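Local coordinates for Non-structural polyprotein (Sindbis virus, PDB 4GUA) that forms the protease and zinc-binding part of an alphavirus nsP2-nsP3 precursor, whose cysteine protease probably processes the viral polyprotein, at residues V146-N151 with H593-S598. Sequence-based numbering, arbitrary orientation.
Sequences VPVNRN and HNPSSS. With SO4 (sulfate ion), chain F.
Asn151 reaches across to two serines of 593-598 with the two polar atoms of its carboxamide. Its OD1 accepts a hydrogen bond from Ser596 OG (2.9 Å), with the hydroxyl tilted 26° from the carbonyl plane. Its ND2 donates to Ser598 OG at 3.0 Å; this bond is nearly straight (N-H...O 170°) and lies close to the amide plane, so the two bonds together fix the rotation of the flat group. CG lies beside the backbone N, anti to the carbonyl carbon (chi1 -81°). The amide itself lies close to the Ser597 carbonyl. Backbone pairing adds little: Asn151 N makes a weak bond to Ser597 O at 3.4 Å, part of a single bridge pairing Arg150 with Ser597. Val148 and Asn149, the central residues of a type I beta turn from Pro147 to Arg150, meet Pro595 and Ser596. The carbonyl O of Asn149 approaches Ser596 CA in a CA-H...O contact of 3.2 Å. Val148 CG2 touches Pro595 CG at 4.0 Å, the two side chains crossing at about a right angle. A sulfate, probably from the crystallisation liquor, sits beside the junction: Asn149 ND2 donates to its O4 (2.8 Å) and more weakly to O3, besides bonding Asp67 OD1. Ser597 OG hydrogen-bonds Tyr543 OH; Arg150 NE hydrogen-bonds Ala273 O and its NH2 forms a salt bridge with Glu278 OE1. A loop of the nsP2 protease region is thus joined to one of the nsP3 zinc-binding region, within a precursor that still links both proteins. One amide and two hydroxyls supply the stronger bonds, so the direct bonds between the segments are between neutral groups, with little apolar packing.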
loop_
_atom_site.group_PDB
_atom_site.type_symbol
_atom_site.label_atom_id
_atom_site.label_comp_id
_atom_site.label_asym_id
_atom_site.label_seq_id
_atom_site.Cartn_x
_atom_site.Cartn_y
_atom_site.Cartn_z
ATOM N N VAL A 146 -19.059 5.643 0.134
ATOM C CA VAL A 146 -17.793 5.350 0.791
ATOM C C VAL A 146 -18.043 4.391 1.947
ATOM O O VAL A 146 -18.971 4.585 2.738
ATOM C CB VAL A 146 -17.132 6.637 1.344
ATOM C CG1 VAL A 146 -15.753 6.338 1.882
ATOM C CG2 VAL A 146 -17.041 7.703 0.272
ATOM N N PRO A 147 -17.202 3.361 2.071
ATOM C CA PRO A 147 -17.333 2.436 3.199
ATOM C C PRO A 147 -16.875 3.121 4.478
ATOM O O PRO A 147 -15.776 3.674 4.488
ATOM C CB PRO A 147 -16.389 1.296 2.820
ATOM C CG PRO A 147 -15.332 1.966 2.021
ATOM C CD PRO A 147 -16.018 3.062 1.248
ATOM N N VAL A 148 -17.652 3.043 5.549
ATOM C CA VAL A 148 -17.347 3.846 6.728
ATOM C C VAL A 148 -16.235 3.227 7.571
ATOM O O VAL A 148 -15.617 3.905 8.392
ATOM C CB VAL A 148 -18.603 4.067 7.607
ATOM C CG1 VAL A 148 -18.987 2.784 8.333
ATOM C CG2 VAL A 148 -18.356 5.176 8.596
ATOM N N ASN A 149 -15.962 1.947 7.348
ATOM C CA ASN A 149 -15.012 1.223 8.184
ATOM C C ASN A 149 -13.586 1.244 7.656
ATOM O O ASN A 149 -12.696 0.657 8.267
ATOM C CB ASN A 149 -15.454 -0.229 8.338
ATOM C CG ASN A 149 -15.375 -0.998 7.037
ATOM O OD1 ASN A 149 -15.851 -0.532 6.000
ATOM N ND2 ASN A 149 -14.744 -2.166 7.074
ATOM N N ARG A 150 -13.364 1.929 6.536
ATOM C CA ARG A 150 -12.071 1.890 5.858
ATOM C C ARG A 150 -11.236 3.145 6.085
ATOM O O ARG A 150 -11.727 4.262 5.948
ATOM C CB ARG A 150 -12.285 1.692 4.350
ATOM C CG ARG A 150 -11.018 1.790 3.507
ATOM C CD ARG A 150 -11.215 1.128 2.142
ATOM N NE ARG A 150 -10.065 1.302 1.254
ATOM C CZ ARG A 150 -8.964 0.556 1.298
ATOM N NH1 ARG A 150 -8.844 -0.423 2.187
ATOM N NH2 ARG A 150 -7.974 0.790 0.457
ATOM N N ASN A 151 -9.966 2.959 6.426
ATOM C CA ASN A 151 -9.027 4.070 6.392
ATOM C C ASN A 151 -8.502 4.182 4.975
ATOM O O ASN A 151 -7.845 3.276 4.474
ATOM C CB ASN A 151 -7.875 3.860 7.378
ATOM C CG ASN A 151 -8.249 4.239 8.807
ATOM O OD1 ASN A 151 -9.301 4.844 9.055
ATOM N ND2 ASN A 151 -7.379 3.894 9.754
ATOM N N HIS A 593 -14.887 7.379 19.000
ATOM C CA HIS A 593 -14.169 6.305 18.310
ATOM C C HIS A 593 -14.326 6.505 16.815
ATOM O O HIS A 593 -15.346 7.028 16.360
ATOM C CB HIS A 593 -14.699 4.900 18.648
ATOM C CG HIS A 593 -16.108 4.651 18.194
ATOM N ND1 HIS A 593 -17.214 5.153 18.848
ATOM C CD2 HIS A 593 -16.583 3.977 17.118
ATOM C CE1 HIS A 593 -18.309 4.774 18.211
ATOM N NE2 HIS A 593 -17.954 4.065 17.155
ATOM N N ASN A 594 -13.330 6.085 16.045
ATOM C CA ASN A 594 -13.494 6.045 14.605
ATOM C C ASN A 594 -14.002 4.658 14.223
ATOM O O ASN A 594 -13.475 3.649 14.689
ATOM C CB ASN A 594 -12.186 6.378 13.892
ATOM C CG ASN A 594 -11.916 7.875 13.836
ATOM O OD1 ASN A 594 -12.768 8.662 13.399
ATOM N ND2 ASN A 594 -10.738 8.281 14.305
ATOM N N PRO A 595 -15.026 4.598 13.364
ATOM C CA PRO A 595 -15.521 3.307 12.877
ATOM C C PRO A 595 -14.487 2.569 12.028
ATOM O O PRO A 595 -14.645 1.368 11.779
ATOM C CB PRO A 595 -16.733 3.688 12.018
ATOM C CG PRO A 595 -17.082 5.069 12.407
ATOM C CD PRO A 595 -15.826 5.724 12.863
ATOM N N SER A 596 -13.450 3.283 11.591
ATOM C CA SER A 596 -12.465 2.740 10.664
ATOM C C SER A 596 -11.122 2.494 11.338
ATOM O O SER A 596 -10.804 3.099 12.355
ATOM C CB SER A 596 -12.270 3.677 9.476
ATOM O OG SER A 596 -12.044 5.008 9.902
ATOM N N SER A 597 -10.366 1.550 10.790
ATOM C CA SER A 597 -9.004 1.299 11.237
ATOM C C SER A 597 -8.150 0.913 10.028
ATOM O O SER A 597 -8.592 1.031 8.886
ATOM C CB SER A 597 -8.975 0.197 12.296
ATOM O OG SER A 597 -9.491 -1.027 11.799
ATOM N N SER A 598 -6.925 0.472 10.290
ATOM C CA SER A 598 -6.022 0.000 9.249
ATOM C C SER A 598 -5.635 -1.452 9.516
ATOM O O SER A 598 -5.553 -1.878 10.671
ATOM C CB SER A 598 -4.761 0.857 9.209
ATOM O OG SER A 598 -5.071 2.203 8.894
HETATM S S SO4 F . -13.367 -2.808 10.398
HETATM O O1 SO4 F . -12.887 -1.920 11.455
HETATM O O2 SO4 F . -12.948 -4.179 10.681
HETATM O O3 SO4 F . -14.829 -2.753 10.349
HETATM O O4 SO4 F . -12.795 -2.387 9.118
#